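Local atomic coordinates of beta-N-acetylhexosaminidase (Mycobacterium smegmatis, PDB entry 4YYF), a protein that probably hydrolyses terminal non-reducing N-acetyl-D-hexosamine residues from N-acetyl-beta-D-hexosaminides, as a member of glycoside hydrolase family 3. Residues 58-63 with 88-93. The protein carries 1 engineered substitution. Sequence-based numbering, arbitrary orientation.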
loop_
_atom_site.group_PDB
_atom_site.type_symbol
_atom_site.label_atom_id
_atom_site.label_comp_id
_atom_site.label_asym_id
_atom_site.label_seq_id
_atom_site.Cartn_x
_atom_site.Cartn_y
_atom_site.Cartn_z
ATOM N N ASP A 58 16.462 -4.228 -13.581
ATOM C CA ASP A 58 15.049 -4.605 -13.599
ATOM C C ASP A 58 14.172 -3.342 -13.471
ATOM O O ASP A 58 13.200 -3.148 -14.229
ATOM C CB ASP A 58 14.794 -5.586 -12.436
ATOM C CG ASP A 58 13.386 -6.165 -12.433
ATOM O OD1 ASP A 58 12.815 -6.401 -13.521
ATOM O OD2 ASP A 58 12.848 -6.400 -11.322
ATOM N N ALA A 59 14.534 -2.462 -12.538
ATOM C CA ALA A 59 13.804 -1.211 -12.350
ATOM C C ALA A 59 13.952 -0.308 -13.565
ATOM O O ALA A 59 12.987 0.330 -13.997
ATOM C CB ALA A 59 14.282 -0.480 -11.098
ATOM N N ARG A 60 15.162 -0.236 -14.108
ATOM C CA ARG A 60 15.402 0.644 -15.251
ATOM C C ARG A 60 14.548 0.236 -16.457
ATOM O O ARG A 60 13.969 1.082 -17.126
ATOM C CB ARG A 60 16.880 0.659 -15.638
ATOM C CG ARG A 60 17.190 1.639 -16.774
ATOM C CD ARG A 60 18.685 1.703 -17.088
ATOM N NE ARG A 60 19.446 2.221 -15.951
ATOM C CZ ARG A 60 19.560 3.512 -15.648
ATOM N NH1 ARG A 60 18.955 4.436 -16.399
ATOM N NH2 ARG A 60 20.281 3.878 -14.593
ATOM N N ALA A 61 14.467 -1.060 -16.721
ATOM C CA ALA A 61 13.688 -1.545 -17.853
ATOM C C ALA A 61 12.184 -1.368 -17.646
ATOM O O ALA A 61 11.486 -0.958 -18.568
ATOM C CB ALA A 61 14.033 -3.000 -18.172
ATOM N N VAL A 62 11.672 -1.654 -16.452
ATOM C CA VAL A 62 10.219 -1.589 -16.262
ATOM C C VAL A 62 9.717 -0.142 -16.326
ATOM O O VAL A 62 8.655 0.132 -16.902
ATOM C CB VAL A 62 9.734 -2.354 -14.994
ATOM C CG1 VAL A 62 9.951 -1.527 -13.718
ATOM C CG2 VAL A 62 8.250 -2.733 -15.127
ATOM N N VAL A 63 10.505 0.788 -15.792
ATOM C CA VAL A 63 10.142 2.207 -15.808
ATOM C C VAL A 63 10.220 2.806 -17.217
ATOM O O VAL A 63 9.272 3.460 -17.672
ATOM C CB VAL A 63 10.989 3.015 -14.809
ATOM C CG1 VAL A 63 10.773 4.531 -14.997
ATOM C CG2 VAL A 63 10.656 2.585 -13.380
ATOM N N GLY A 88 18.234 7.287 -8.380
ATOM C CA GLY A 88 18.103 8.694 -8.714
ATOM C C GLY A 88 18.062 8.922 -10.212
ATOM O O GLY A 88 17.253 9.702 -10.704
ATOM N N ASP A 89 18.928 8.222 -10.937
ATOM C CA ASP A 89 19.005 8.356 -12.380
ATOM C C ASP A 89 17.719 7.887 -13.065
ATOM O O ASP A 89 17.205 8.547 -13.978
ATOM C CB ASP A 89 20.200 7.568 -12.899
ATOM C CG ASP A 89 20.426 7.763 -14.380
ATOM O OD1 ASP A 89 20.883 8.853 -14.761
ATOM O OD2 ASP A 89 20.162 6.825 -15.156
ATOM N N ILE A 90 17.199 6.748 -12.622
ATOM C CA ILE A 90 15.963 6.185 -13.186
ATOM C C ILE A 90 14.766 7.086 -12.875
ATOM O O ILE A 90 13.931 7.362 -13.744
ATOM C CB ILE A 90 15.731 4.760 -12.635
ATOM C CG1 ILE A 90 16.831 3.828 -13.154
ATOM C CG2 ILE A 90 14.355 4.225 -13.030
ATOM C CD1 ILE A 90 16.979 2.536 -12.365
ATOM N N ALA A 91 14.696 7.554 -11.630
ATOM C CA ALA A 91 13.609 8.428 -11.193
ATOM C C ALA A 91 13.579 9.730 -11.971
ATOM O O ALA A 91 12.509 10.214 -12.322
ATOM C CB ALA A 91 13.715 8.700 -9.696
ATOM N N ALA A 92 14.749 10.311 -12.232
ATOM C CA ALA A 92 14.806 11.598 -12.935
ATOM C C ALA A 92 14.339 11.493 -14.381
ATOM O O ALA A 92 13.846 12.459 -14.952
ATOM C CB ALA A 92 16.200 12.190 -12.876
ATOM N N SER A 93 14.500 10.332 -14.994
ATOM C CA SER A 93 14.071 10.220 -16.375
ATOM C C SER A 93 12.660 9.653 -16.500
ATOM O O SER A 93 12.147 9.510 -17.604
ATOM C CB SER A 93 15.080 9.434 -17.220
ATOM O OG SER A 93 15.262 8.140 -16.705
#
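Ile90 and Arg60 face each other at the nearest point of two helical segments, 58-63 and 88-93, whose axes run almost parallel, 5° apart, at a closest approach of 10.0 Å. Ile90 fills much of that interval. With CG1 anti to the carbonyl carbon and CG2 anti to the backbone N, its branches diverge at CB and reach different neighbours. CG2 packs against Val63, lying 4.0 Å from Val63 CB and nearly as close to both of its methyls. CD1 meets Arg60 CB and lies 4.2 Å from Ala59 CB. The short Ala59 side chain lets the helix accept the isoleucine tip close to its backbone, and the two beta-branched residues suit a buried seam where broad apolar surfaces meet.

Arg60 closes the exposed side of this seam. CG is anti to its backbone N, the chain bends at chi3, which sets NE, and Ile90 CG1 lies 3.6 Å from the guanidinium plane, over its centre. The same flat group thus covers hydrocarbon with one face and uses its edge for charge. NH1 and NH2 both donate to Asp89 OD2, each at 3.0 Å, forming an end-on salt bridge centred on a single oxygen. This oxygen lies in the guanidinium plane, but the carboxylate is turned 47° from that plane, and the N-H...O angles of about 145° show two moderately bent bonds. A long arginine can span the gap while its polar end stays near solvent.

The contact joins consecutive helices, 56-66 and 86-93, on the outside of the TIM-barrel-like domain. Inward, Ala59 and Val63 also touch Ile71 on strand 70-73, the strand that separates them in the sequence and pairs in parallel with strands 49-52 and 100-107.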